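Local coordinates for protein of unknown function with a Fic domain (Bacteroides thetaiotaomicron VPI-5482, PDB 3CUC), which is of unknown function but belongs to the mainly helical Fic/DOC family and carries the family's signature motif together with a segment resembling its inhibitory motif, at residues A[35-40]-A[76-81]; A[42-47]-A[199-204]; A[46-51]-A[69-74]; A[82-87]-A[97-102]; A[217-222]-A[264-269]. One frame throughout, in Å; residues are numbered along the deposited sequence.

Contact 1: residues A[35-40]-A[76-81]; sequences EFNYNS and AHNVGL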
# COMPACT_ATOMS: atom_id res chain seq x y z
N GLU A 35 12.99 2.62 -0.52
CA GLU A 35 12.53 1.64 -1.49
C GLU A 35 11.02 1.68 -1.70
O GLU A 35 10.54 1.46 -2.82
CB GLU A 35 12.97 0.24 -1.08
CG GLU A 35 14.49 0.08 -1.12
CD GLU A 35 14.93 -1.26 -1.69
OE1 GLU A 35 14.27 -2.28 -1.41
OE2 GLU A 35 15.95 -1.27 -2.43
N PHE A 36 10.27 1.95 -0.63
CA PHE A 36 8.83 2.02 -0.73
C PHE A 36 8.42 3.23 -1.56
O PHE A 36 7.65 3.10 -2.51
CB PHE A 36 8.18 2.07 0.65
CG PHE A 36 6.68 2.12 0.60
CD1 PHE A 36 5.97 1.19 -0.15
CD2 PHE A 36 5.98 3.09 1.30
CE1 PHE A 36 4.58 1.23 -0.21
CE2 PHE A 36 4.58 3.14 1.25
CZ PHE A 36 3.89 2.21 0.49
N ASN A 37 8.92 4.41 -1.19
CA ASN A 37 8.61 5.63 -1.92
C ASN A 37 8.97 5.51 -3.40
O ASN A 37 8.17 5.85 -4.29
CB ASN A 37 9.30 6.85 -1.29
CG ASN A 37 8.60 7.34 -0.03
OD1 ASN A 37 7.41 7.64 -0.05
ND2 ASN A 37 9.35 7.45 1.07
N TYR A 38 10.17 5.00 -3.67
CA TYR A 38 10.61 4.85 -5.04
C TYR A 38 9.68 3.93 -5.80
O TYR A 38 9.09 4.32 -6.81
CB TYR A 38 12.04 4.31 -5.12
CG TYR A 38 12.46 4.00 -6.53
CD1 TYR A 38 12.99 5.00 -7.35
CD2 TYR A 38 12.32 2.73 -7.06
CE1 TYR A 38 13.37 4.72 -8.66
CE2 TYR A 38 12.69 2.44 -8.37
CZ TYR A 38 13.21 3.44 -9.16
OH TYR A 38 13.58 3.14 -10.46
N ASN A 39 9.53 2.70 -5.30
CA ASN A 39 8.78 1.68 -6.02
C ASN A 39 7.30 1.98 -6.16
O ASN A 39 6.73 1.83 -7.24
CB ASN A 39 8.99 0.32 -5.38
CG ASN A 39 10.36 -0.28 -5.70
OD1 ASN A 39 10.58 -0.77 -6.81
ND2 ASN A 39 11.26 -0.26 -4.73
N SER A 40 6.66 2.41 -5.08
CA SER A 40 5.21 2.63 -5.11
C SER A 40 4.87 3.72 -6.13
O SER A 40 3.87 3.62 -6.83
CB SER A 40 4.67 2.95 -3.71
OG SER A 40 3.25 3.02 -3.68
N ALA A 76 5.41 14.14 -1.29
CA ALA A 76 4.08 14.08 -0.69
C ALA A 76 3.75 12.64 -0.28
O ALA A 76 3.16 12.42 0.78
CB ALA A 76 3.04 14.61 -1.67
N HIS A 77 4.14 11.68 -1.11
CA HIS A 77 3.96 10.27 -0.80
C HIS A 77 4.70 9.89 0.48
O HIS A 77 4.22 9.07 1.26
CB HIS A 77 4.44 9.40 -1.95
CG HIS A 77 4.18 7.94 -1.75
ND1 HIS A 77 5.06 7.12 -1.08
CD2 HIS A 77 3.13 7.17 -2.11
CE1 HIS A 77 4.57 5.89 -1.05
NE2 HIS A 77 3.40 5.89 -1.67
N ASN A 78 5.86 10.48 0.71
CA ASN A 78 6.60 10.20 1.94
C ASN A 78 5.89 10.79 3.16
O ASN A 78 5.96 10.23 4.25
CB ASN A 78 8.02 10.72 1.87
CG ASN A 78 8.83 10.33 3.08
OD1 ASN A 78 8.90 9.16 3.42
ND2 ASN A 78 9.43 11.31 3.74
N VAL A 79 5.22 11.93 2.97
CA VAL A 79 4.39 12.51 4.03
C VAL A 79 3.23 11.54 4.28
O VAL A 79 2.85 11.31 5.42
CB VAL A 79 3.87 13.93 3.66
CG1 VAL A 79 2.85 14.42 4.68
CG2 VAL A 79 5.03 14.92 3.55
N GLY A 80 2.70 10.97 3.21
CA GLY A 80 1.68 9.93 3.31
C GLY A 80 2.14 8.74 4.12
O GLY A 80 1.39 8.24 4.95
N LEU A 81 3.36 8.27 3.88
CA LEU A 81 3.91 7.14 4.65
C LEU A 81 3.95 7.49 6.14
O LEU A 81 3.47 6.74 6.98
CB LEU A 81 5.31 6.74 4.16
CG LEU A 81 6.09 5.72 5.00
CD1 LEU A 81 5.30 4.43 5.13
CD2 LEU A 81 7.49 5.45 4.41
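Two long helices of this Fic protein, 22-42 and 68-89, cross in its interior where Phe36, Asn37 and Ser40 meet His77, Asn78 and Leu81; the short segments lie 9.9 Å apart at 126°. Asn37 is the polar hub. Its OD1 accepts from His77 ND1 at 2.6 Å, with a nearly straight N-H (172°) and the oxygen in the plane of the imidazole. His77 CG stands anti to the backbone N (chi1 -175°), on the side of helix 22-42. Asn37 ND2 gives a 2.9 Å bond to Asn78 OD1, approaching from above that carbonyl plane. An amide suits this place because one group can accept and donate at once. Phe36 adds the apolar part: CE2 lies 3.6 Å from His77 CE1, and CD2 packs 4.1 Å from Leu81 CD1. Ser40 OG comes only near His77, and its hydrogen-bond partner is Arg204 NE. Donation from His77 through Asn37 to Asn78 is consistent with the modelled sense of the Asn37 amide and with a proton on ND1 of the buried imidazole.

Contact 2: residues A[42-47]-A[199-204]; sequences HLEGNT and NGRIAR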
# COMPACT_ATOMS: atom_id res chain seq x y z
N HIS A 42 7.02 4.58 -8.71
CA HIS A 42 7.50 4.12 -10.01
C HIS A 42 6.46 3.23 -10.69
O HIS A 42 6.31 3.29 -11.90
CB HIS A 42 8.83 3.38 -9.88
CG HIS A 42 9.78 3.66 -11.00
ND1 HIS A 42 10.62 4.75 -11.00
CD2 HIS A 42 10.01 3.01 -12.16
CE1 HIS A 42 11.34 4.75 -12.11
NE2 HIS A 42 10.98 3.71 -12.83
N LEU A 43 5.76 2.42 -9.90
CA LEU A 43 4.66 1.59 -10.41
C LEU A 43 3.60 2.41 -11.18
O LEU A 43 2.96 1.89 -12.10
CB LEU A 43 3.98 0.81 -9.26
CG LEU A 43 4.64 -0.47 -8.74
CD1 LEU A 43 4.16 -0.78 -7.33
CD2 LEU A 43 4.37 -1.64 -9.67
N GLU A 44 3.43 3.67 -10.81
CA GLU A 44 2.42 4.53 -11.43
C GLU A 44 3.03 5.51 -12.43
O GLU A 44 2.39 6.49 -12.82
CB GLU A 44 1.64 5.30 -10.34
CG GLU A 44 1.07 4.43 -9.21
CD GLU A 44 0.05 3.40 -9.69
OE1 GLU A 44 -0.59 3.63 -10.74
OE2 GLU A 44 -0.12 2.35 -9.03
N GLY A 45 4.27 5.25 -12.86
CA GLY A 45 4.91 6.04 -13.91
C GLY A 45 5.77 7.23 -13.50
O GLY A 45 6.21 8.00 -14.36
N ASN A 46 6.02 7.41 -12.20
CA ASN A 46 6.97 8.43 -11.75
C ASN A 46 8.37 8.09 -12.25
O ASN A 46 8.87 6.99 -12.01
CB ASN A 46 7.00 8.51 -10.23
CG ASN A 46 7.82 9.69 -9.71
OD1 ASN A 46 8.91 9.97 -10.20
ND2 ASN A 46 7.29 10.38 -8.70
N THR A 47 9.00 9.04 -12.94
CA THR A 47 10.25 8.74 -13.65
C THR A 47 11.47 9.29 -12.93
O THR A 47 12.53 9.46 -13.53
CB THR A 47 10.21 9.24 -15.12
OG1 THR A 47 10.10 10.67 -15.14
CG2 THR A 47 9.04 8.61 -15.88
N ASN A 199 -5.02 5.73 -6.63
CA ASN A 199 -5.62 4.56 -6.00
C ASN A 199 -4.63 3.41 -5.82
O ASN A 199 -4.72 2.64 -4.85
CB ASN A 199 -6.85 4.09 -6.78
CG ASN A 199 -8.00 5.08 -6.69
OD1 ASN A 199 -8.62 5.23 -5.64
ND2 ASN A 199 -8.29 5.76 -7.80
N GLY A 200 -3.67 3.29 -6.73
CA GLY A 200 -2.62 2.30 -6.58
C GLY A 200 -1.80 2.57 -5.33
O GLY A 200 -1.55 1.67 -4.54
N ARG A 201 -1.41 3.82 -5.15
CA ARG A 201 -0.59 4.21 -4.02
C ARG A 201 -1.33 4.15 -2.69
O ARG A 201 -0.72 3.84 -1.67
CB ARG A 201 -0.02 5.61 -4.23
CG ARG A 201 1.14 5.64 -5.20
CD ARG A 201 1.42 7.03 -5.68
NE ARG A 201 0.55 7.40 -6.79
CZ ARG A 201 0.47 8.62 -7.31
NH1 ARG A 201 1.21 9.60 -6.82
NH2 ARG A 201 -0.36 8.85 -8.32
N ILE A 202 -2.63 4.44 -2.72
CA ILE A 202 -3.45 4.35 -1.52
C ILE A 202 -3.56 2.89 -1.11
O ILE A 202 -3.34 2.56 0.05
CB ILE A 202 -4.86 4.94 -1.71
CG1 ILE A 202 -4.80 6.44 -2.00
CG2 ILE A 202 -5.72 4.69 -0.46
CD1 ILE A 202 -4.39 7.28 -0.80
N ALA A 203 -3.88 2.02 -2.06
CA ALA A 203 -3.96 0.58 -1.79
C ALA A 203 -2.71 0.10 -1.06
O ALA A 203 -2.80 -0.52 -0.00
CB ALA A 203 -4.16 -0.20 -3.08
N ARG A 204 -1.55 0.42 -1.62
CA ARG A 204 -0.29 -0.08 -1.07
C ARG A 204 0.03 0.57 0.26
O ARG A 204 0.64 -0.06 1.13
CB ARG A 204 0.84 0.12 -2.08
CG ARG A 204 0.75 -0.84 -3.25
CD ARG A 204 1.95 -0.73 -4.18
NE ARG A 204 1.94 0.55 -4.89
CZ ARG A 204 1.22 0.82 -5.99
NH1 ARG A 204 0.43 -0.10 -6.54
NH2 ARG A 204 1.29 2.02 -6.53
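Gly200 CA lies 3.5 Å from Glu44 OE2, and glycine suits this first turn of helix 199-213 because a CB would fall on that carboxylate oxygen. The helix carries the end of the Fic signature, whose pattern HPFxxGNGRxxR is matched by residues 193-204. Next comes Arg201, whose CG and NE lie beside Glu44 CG, NE at 3.9 Å, while NH1 is salt-bridged to Glu73. A turn later, Arg204 NH2 meets Glu44 OE2 tip to tip in a salt bridge of 2.9 Å and 170°. The oxygen offers its anti lone pair, and carboxylate and guanidinium are almost coplanar, 9° apart. Chi4 of -81° turns CZ out of line with the chain; Gly200 O lies over one face of the guanidinium and Leu43 CD1 over the opposite one, 3.6 Å from Arg204 NE. Ser40 OG and Tyr229 OH bind NE and NH1. Gly45, with positive phi, closes helix 22-42 in a Schellman motif just after Glu44. The sequence from Ser40 to Gly45 fits the family's inhibitory motif, and the pairing of its glutamate with the last arginine of the signature is consistent with an inhibited state. Around the helix, Ile202 packs against helix 97-107, Ala203 against helix 178-192, and Arg201 against His77 of helix 68-89.

Contact 3: residues A[46-51]-A[69-74]; sequences NTLTYG and KDYEEM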
# COMPACT_ATOMS: atom_id res chain seq x y z
N ASN A 46 6.02 7.41 -12.20
CA ASN A 46 6.97 8.43 -11.75
C ASN A 46 8.37 8.09 -12.25
O ASN A 46 8.87 6.99 -12.01
CB ASN A 46 7.00 8.51 -10.23
CG ASN A 46 7.82 9.69 -9.71
OD1 ASN A 46 8.91 9.97 -10.20
ND2 ASN A 46 7.29 10.38 -8.70
N THR A 47 9.00 9.04 -12.94
CA THR A 47 10.25 8.74 -13.65
C THR A 47 11.47 9.29 -12.93
O THR A 47 12.53 9.46 -13.53
CB THR A 47 10.21 9.24 -15.12
OG1 THR A 47 10.10 10.67 -15.14
CG2 THR A 47 9.04 8.61 -15.88
N LEU A 48 11.35 9.55 -11.64
CA LEU A 48 12.52 9.88 -10.85
C LEU A 48 13.40 8.64 -10.70
O LEU A 48 12.91 7.57 -10.33
CB LEU A 48 12.16 10.40 -9.45
CG LEU A 48 11.68 11.85 -9.30
CD1 LEU A 48 11.57 12.20 -7.82
CD2 LEU A 48 12.58 12.84 -10.00
N THR A 49 14.69 8.80 -10.98
CA THR A 49 15.65 7.72 -10.81
C THR A 49 15.81 7.48 -9.34
O THR A 49 15.24 8.19 -8.52
CB THR A 49 17.03 8.01 -11.44
OG1 THR A 49 17.71 9.01 -10.66
CG2 THR A 49 16.89 8.46 -12.90
N TYR A 50 16.59 6.46 -9.00
CA TYR A 50 16.81 6.07 -7.62
C TYR A 50 17.69 7.09 -6.91
O TYR A 50 17.48 7.38 -5.73
CB TYR A 50 17.48 4.71 -7.59
CG TYR A 50 17.36 4.02 -6.26
CD1 TYR A 50 16.15 3.49 -5.85
CD2 TYR A 50 18.46 3.89 -5.41
CE1 TYR A 50 16.03 2.85 -4.63
CE2 TYR A 50 18.35 3.25 -4.19
CZ TYR A 50 17.13 2.74 -3.80
OH TYR A 50 17.01 2.11 -2.59
N GLY A 51 18.66 7.64 -7.64
CA GLY A 51 19.54 8.67 -7.13
C GLY A 51 18.74 9.92 -6.84
O GLY A 51 18.81 10.45 -5.73
N LYS A 69 7.09 18.63 -10.25
CA LYS A 69 5.99 17.71 -9.91
C LYS A 69 6.44 16.30 -9.48
O LYS A 69 5.93 15.76 -8.51
CB LYS A 69 5.04 17.59 -11.12
CG LYS A 69 3.71 16.91 -10.85
CD LYS A 69 3.32 16.01 -12.03
CE LYS A 69 1.96 15.34 -11.81
NZ LYS A 69 1.94 13.92 -12.28
N ASP A 70 7.39 15.70 -10.20
CA ASP A 70 7.92 14.41 -9.77
C ASP A 70 8.51 14.49 -8.37
O ASP A 70 8.34 13.58 -7.57
CB ASP A 70 9.00 13.90 -10.72
CG ASP A 70 8.46 13.53 -12.08
OD1 ASP A 70 7.98 12.39 -12.26
OD2 ASP A 70 8.55 14.39 -12.98
N TYR A 71 9.22 15.58 -8.06
CA TYR A 71 9.79 15.77 -6.72
C TYR A 71 8.69 16.00 -5.71
O TYR A 71 8.77 15.48 -4.60
CB TYR A 71 10.81 16.91 -6.67
CG TYR A 71 12.16 16.55 -7.24
CD1 TYR A 71 12.90 15.49 -6.71
CD2 TYR A 71 12.71 17.25 -8.31
CE1 TYR A 71 14.13 15.15 -7.23
CE2 TYR A 71 13.95 16.92 -8.83
CZ TYR A 71 14.65 15.86 -8.29
OH TYR A 71 15.87 15.52 -8.80
N GLU A 72 7.66 16.75 -6.09
CA GLU A 72 6.57 17.03 -5.17
C GLU A 72 5.78 15.76 -4.83
O GLU A 72 5.53 15.54 -3.66
CB GLU A 72 5.62 18.10 -5.70
CG GLU A 72 6.26 19.42 -6.17
CD GLU A 72 6.77 20.31 -5.05
OE1 GLU A 72 6.97 19.81 -3.92
OE2 GLU A 72 6.99 21.52 -5.32
N GLU A 73 5.40 14.94 -5.82
CA GLU A 73 4.60 13.74 -5.54
C GLU A 73 5.41 12.75 -4.70
O GLU A 73 4.88 12.13 -3.78
CB GLU A 73 4.09 13.05 -6.83
CG GLU A 73 2.91 13.75 -7.47
CD GLU A 73 2.22 12.90 -8.53
OE1 GLU A 73 2.51 11.69 -8.62
OE2 GLU A 73 1.38 13.46 -9.27
N MSE A 74 6.69 12.61 -5.03
CA MSE A 74 7.58 11.73 -4.29
C MSE A 74 7.65 12.19 -2.86
O MSE A 74 7.54 11.40 -1.94
CB MSE A 74 8.97 11.71 -4.92
CG MSE A 74 9.93 10.69 -4.33
SE MSE A 74 9.36 8.87 -4.64
CE MSE A 74 10.00 8.66 -6.43
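Leu48 straddles the side of helix 68-89, meeting Asp70, Tyr71 and Met74. Its CG stands anti to the carbonyl carbon (chi1 -78°), 3.7 Å from Asp70 CB, and the methyls branch onto the helix. CD2 lies over one face of the Tyr71 ring, toward its rim, in a CH-pi contact 4.1 Å from the centroid. CD1 reaches Tyr71 CD1 at 3.7 Å and Met74 CB at 3.9 Å. Leucine suits the place: both methyls share the ring while CD1 also reaches Met74. Tyr71 keeps its hydroxyl for Ser63 N. Asn46 points CG anti to its backbone N (chi1 -172°), and its OD1 accepts from Leu48 N at 2.9 Å in the carbonyl plane: an Asx turn that brings the chain round before Thr49, the N-cap of helix 50-59. Asp70 slides past Asn46 in the opposite direction; OD1 of each lie near one another, but both are acceptors and form no bond. Met74, a selenomethionine, bends at chi2 and again at chi3, placing CE 3.9 Å from Asn46 ND2. No hydrogen bond crosses between the segments, so apolar and CH-pi packing holds the loop to the helix, while Asn46 OD1 serves the Asx turn.

Contact 4: residues A[82-87]-A[97-102]; sequences EMIKQE and ESFIRE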
# COMPACT_ATOMS: atom_id res chain seq x y z
N GLU A 82 4.50 8.66 6.46
CA GLU A 82 4.50 9.15 7.84
C GLU A 82 3.09 9.15 8.45
O GLU A 82 2.92 8.75 9.60
CB GLU A 82 5.14 10.54 7.93
CG GLU A 82 6.66 10.53 7.97
CD GLU A 82 7.22 9.57 9.01
OE1 GLU A 82 6.70 9.56 10.15
OE2 GLU A 82 8.16 8.82 8.69
N MSE A 83 2.11 9.58 7.66
CA MSE A 83 0.72 9.60 8.11
C MSE A 83 0.23 8.21 8.49
O MSE A 83 -0.33 8.04 9.56
CB MSE A 83 -0.20 10.20 7.04
CG MSE A 83 -0.20 11.72 7.02
SE MSE A 83 -1.18 12.39 5.53
CE MSE A 83 -2.91 11.54 5.85
N ILE A 84 0.43 7.22 7.62
CA ILE A 84 -0.09 5.88 7.93
C ILE A 84 0.63 5.26 9.13
O ILE A 84 0.01 4.53 9.90
CB ILE A 84 -0.07 4.90 6.73
CG1 ILE A 84 1.35 4.64 6.24
CG2 ILE A 84 -0.96 5.42 5.59
CD1 ILE A 84 1.51 3.30 5.54
N LYS A 85 1.92 5.57 9.30
CA LYS A 85 2.66 5.08 10.46
C LYS A 85 2.01 5.59 11.75
O LYS A 85 1.70 4.81 12.65
CB LYS A 85 4.12 5.52 10.40
CG LYS A 85 4.96 4.68 9.44
CD LYS A 85 6.22 5.41 8.97
CE LYS A 85 7.31 5.40 10.01
NZ LYS A 85 8.54 6.05 9.49
N GLN A 86 1.77 6.90 11.80
CA GLN A 86 1.17 7.53 12.97
C GLN A 86 -0.25 7.04 13.22
O GLN A 86 -0.64 6.79 14.36
CB GLN A 86 1.17 9.04 12.78
CG GLN A 86 0.67 9.80 13.98
CD GLN A 86 0.90 11.28 13.85
OE1 GLN A 86 -0.04 12.04 13.64
NE2 GLN A 86 2.15 11.69 13.94
N GLU A 87 -1.03 6.92 12.14
CA GLU A 87 -2.40 6.43 12.25
C GLU A 87 -2.38 5.00 12.76
O GLU A 87 -3.08 4.67 13.70
CB GLU A 87 -3.14 6.53 10.91
CG GLU A 87 -4.66 6.61 11.04
CD GLU A 87 -5.17 7.99 11.42
OE1 GLU A 87 -4.35 8.85 11.80
OE2 GLU A 87 -6.40 8.22 11.34
N GLU A 97 -12.99 6.93 6.64
CA GLU A 97 -13.06 7.47 5.29
C GLU A 97 -12.30 8.80 5.20
O GLU A 97 -11.63 9.06 4.21
CB GLU A 97 -14.51 7.67 4.83
CG GLU A 97 -15.26 6.38 4.54
CD GLU A 97 -16.68 6.64 4.05
OE1 GLU A 97 -16.82 7.21 2.95
OE2 GLU A 97 -17.63 6.25 4.76
N SER A 98 -12.39 9.62 6.25
CA SER A 98 -11.73 10.92 6.25
C SER A 98 -10.21 10.80 6.22
O SER A 98 -9.54 11.63 5.60
CB SER A 98 -12.17 11.77 7.44
OG SER A 98 -12.30 10.98 8.60
N PHE A 99 -9.66 9.78 6.88
CA PHE A 99 -8.22 9.55 6.82
C PHE A 99 -7.78 9.20 5.41
O PHE A 99 -6.76 9.70 4.93
CB PHE A 99 -7.77 8.45 7.80
CG PHE A 99 -6.30 8.11 7.69
CD1 PHE A 99 -5.34 8.98 8.18
CD2 PHE A 99 -5.89 6.92 7.08
CE1 PHE A 99 -3.99 8.68 8.07
CE2 PHE A 99 -4.54 6.62 6.96
CZ PHE A 99 -3.59 7.49 7.46
N ILE A 100 -8.56 8.35 4.74
CA ILE A 100 -8.23 7.90 3.38
C ILE A 100 -8.29 9.07 2.41
O ILE A 100 -7.45 9.21 1.52
CB ILE A 100 -9.16 6.77 2.91
CG1 ILE A 100 -9.01 5.53 3.79
CG2 ILE A 100 -8.84 6.39 1.47
CD1 ILE A 100 -10.06 4.48 3.55
N ARG A 101 -9.29 9.93 2.60
CA ARG A 101 -9.46 11.12 1.78
C ARG A 101 -8.30 12.09 1.98
O ARG A 101 -7.75 12.62 1.02
CB ARG A 101 -10.80 11.80 2.10
CG ARG A 101 -12.03 10.94 1.79
CD ARG A 101 -13.27 11.40 2.58
NE ARG A 101 -13.91 12.52 1.90
CZ ARG A 101 -14.82 12.40 0.93
NH1 ARG A 101 -15.24 11.21 0.53
NH2 ARG A 101 -15.32 13.49 0.37
N GLU A 102 -7.91 12.30 3.24
CA GLU A 102 -6.76 13.14 3.56
C GLU A 102 -5.47 12.57 2.96
O GLU A 102 -4.57 13.31 2.58
CB GLU A 102 -6.62 13.30 5.08
CG GLU A 102 -5.56 14.31 5.52
CD GLU A 102 -5.88 15.73 5.07
OE1 GLU A 102 -6.94 16.25 5.47
OE2 GLU A 102 -5.08 16.33 4.32
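Lys85 NZ and Glu82 OE2 form a 2.9 Å salt-bridged hydrogen bond within helix 68-89, the oxygen being met on its syn side, tilted out of the carboxylate plane, while Met83 and Glu87 of the same helix point to Phe99 of helix 97-107 and Ile84 touches it with CG2. Between the helices the contact is purely one of packing. Phe99 has CG anti to the backbone N, which sets it toward the partner helix. Glu87 lies over one face: its CG sits above the middle of the ring, 3.7 Å from the centroid, and a bend at chi2 brings CD back over the ring, where the carboxylate stacks on it, planes 11° apart. Glu87 CD is then 3.4 Å from Phe99 CD1. Glutamate suits the spot by offering methylenes to the aromatic face while its OE1 is salt-bridged to Arg93. At the ring edge, Ile84 CG2 packs 3.8 Å from Phe99 CZ. Met83, a selenomethionine, reaches further: its CE touches both Phe99 CE1 and Glu102 CG at 3.8 Å, bridging two residues one turn apart. Glu102 sends its acid to Arg105. Ile84 also touches Leu205, and Glu87 Phe209, both of helix 199-213. With segment axes 11.4 Å apart and running at 160°, these large side chains bridge the spacing, as in an antiparallel helical hairpin joined by a short loop.

Contact 5: residues A[217-222]-A[264-269]; sequences PMIVIH and SCLIRS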
# COMPACT_ATOMS: atom_id res chain seq x y z
N PRO A 217 6.82 -5.86 9.85
CA PRO A 217 7.57 -4.92 9.03
C PRO A 217 6.82 -4.65 7.74
O PRO A 217 6.22 -5.56 7.17
CB PRO A 217 8.86 -5.68 8.72
CG PRO A 217 8.47 -7.10 8.78
CD PRO A 217 7.44 -7.19 9.87
N MSE A 218 6.85 -3.40 7.29
CA MSE A 218 6.11 -3.02 6.10
C MSE A 218 6.76 -3.61 4.84
O MSE A 218 7.94 -3.97 4.85
CB MSE A 218 6.00 -1.50 6.04
CG MSE A 218 5.05 -0.96 7.09
SE MSE A 218 5.00 0.95 7.15
CE MSE A 218 6.76 1.33 7.98
N ILE A 219 5.97 -3.73 3.78
CA ILE A 219 6.43 -4.39 2.56
C ILE A 219 6.58 -3.42 1.38
O ILE A 219 5.96 -2.34 1.36
CB ILE A 219 5.51 -5.58 2.15
CG1 ILE A 219 4.10 -5.10 1.81
CG2 ILE A 219 5.46 -6.62 3.26
CD1 ILE A 219 3.35 -6.05 0.93
N VAL A 220 7.40 -3.83 0.42
CA VAL A 220 7.62 -3.08 -0.81
C VAL A 220 7.23 -3.95 -2.01
O VAL A 220 7.91 -4.93 -2.31
CB VAL A 220 9.11 -2.70 -0.98
CG1 VAL A 220 9.33 -2.00 -2.31
CG2 VAL A 220 9.57 -1.83 0.16
N ILE A 221 6.14 -3.60 -2.68
CA ILE A 221 5.85 -4.22 -3.97
C ILE A 221 6.77 -3.54 -4.98
O ILE A 221 6.66 -2.34 -5.20
CB ILE A 221 4.38 -4.08 -4.38
CG1 ILE A 221 3.47 -4.74 -3.34
CG2 ILE A 221 4.15 -4.73 -5.74
CD1 ILE A 221 2.01 -4.46 -3.55
N HIS A 222 7.71 -4.31 -5.54
CA HIS A 222 8.76 -3.75 -6.39
C HIS A 222 8.24 -3.50 -7.80
O HIS A 222 7.57 -4.37 -8.36
CB HIS A 222 9.97 -4.68 -6.44
CG HIS A 222 10.72 -4.75 -5.15
ND1 HIS A 222 11.82 -3.97 -4.88
CD2 HIS A 222 10.50 -5.50 -4.04
CE1 HIS A 222 12.26 -4.24 -3.66
NE2 HIS A 222 11.48 -5.16 -3.13
N SER A 264 4.83 -13.43 0.25
CA SER A 264 6.18 -13.53 -0.29
C SER A 264 6.95 -12.21 -0.11
O SER A 264 8.16 -12.22 0.13
CB SER A 264 6.15 -13.97 -1.75
OG SER A 264 5.53 -13.00 -2.56
N CYS A 265 6.26 -11.08 -0.21
CA CYS A 265 6.89 -9.79 0.12
C CYS A 265 7.24 -9.72 1.59
O CYS A 265 8.33 -9.27 1.94
CB CYS A 265 5.96 -8.61 -0.18
SG CYS A 265 5.39 -8.58 -1.86
N LEU A 266 6.31 -10.16 2.44
CA LEU A 266 6.53 -10.12 3.88
C LEU A 266 7.70 -11.01 4.25
O LEU A 266 8.46 -10.67 5.15
CB LEU A 266 5.27 -10.55 4.61
CG LEU A 266 5.28 -10.38 6.13
CD1 LEU A 266 5.47 -8.93 6.53
CD2 LEU A 266 3.98 -10.92 6.68
N ILE A 267 7.87 -12.12 3.54
CA ILE A 267 9.05 -12.98 3.71
C ILE A 267 10.33 -12.20 3.42
O ILE A 267 11.29 -12.29 4.18
CB ILE A 267 8.98 -14.24 2.81
CG1 ILE A 267 7.99 -15.25 3.37
CG2 ILE A 267 10.35 -14.91 2.70
CD1 ILE A 267 7.76 -16.45 2.49
N ARG A 268 10.33 -11.43 2.35
CA ARG A 268 11.49 -10.61 2.00
C ARG A 268 11.78 -9.56 3.08
O ARG A 268 12.93 -9.40 3.47
CB ARG A 268 11.29 -9.92 0.64
CG ARG A 268 12.57 -9.29 0.08
CD ARG A 268 12.32 -8.21 -0.99
NE ARG A 268 13.44 -7.26 -1.05
CZ ARG A 268 13.43 -5.99 -0.64
NH1 ARG A 268 12.33 -5.41 -0.14
NH2 ARG A 268 14.54 -5.26 -0.75
N SER A 269 10.74 -8.88 3.56
CA SER A 269 10.89 -7.84 4.59
C SER A 269 11.40 -8.42 5.89
O SER A 269 12.32 -7.88 6.51
CB SER A 269 9.56 -7.13 4.89
OG SER A 269 9.07 -6.42 3.76
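Ser269 OG gives the one hydrogen bond across this contact, to Met218 O at 2.9 Å, from a position tilted out of the carbonyl plane. A small hydroxyl residue suits a helix face on which a backbone lies so close. Flanking Met218 in sequence, Pro217 and Ile219 give the apolar packing. Ile219 sets CG2 anti to its carbonyl carbon, where it lies 3.7 Å from Leu266 CA, while its CD1 reaches Cys265 CB at 3.8 Å. Pro217 CG approaches Leu266 CD1 at 4.2 Å and Ser269 CB at 4.0 Å. The third kind of contact is between His222 and Arg268, tip to tip, with ring and guanidinium planes 88° apart. The edge of the imidazole stands over a face of the guanidinium, His222 NE2 being 3.1 Å from Arg268 NH1; the angle is too poor for a hydrogen bond. Arg268 is extended from CG to NE, long enough to pass His222 and join Glu35 in a salt bridge through NH2. Ile219 N, in turn, is bound to Asn208 OD1. The contact is thus an extended connection wedged between helix 199-213, which it leaves, helix 22-42 and the C-terminal helix 256-277 of a mainly helical fold.

How the contacts relate
Helix 68-89 serves contacts 3, 1 and 4 in that order along its length, so the centres of contacts 3 and 4 stand about 22 Å apart with contact 1 between them. Helix 22-42 supplies contact 1; the loop after it supplies contact 2 and, with the start of helix 50-59, contact 3, and the two share Asn46 and Thr47. Contact 2, 9 Å from contact 1 between centres, joins this region to helix 199-213, which carries the end of the signature, some 150 residues later. Contact 5 comes last and ties to contact 1 through Glu35 and Arg268, while Arg201 and Glu73 link contacts 2 and 3. Signature and putative inhibitory segment thus share one helical core.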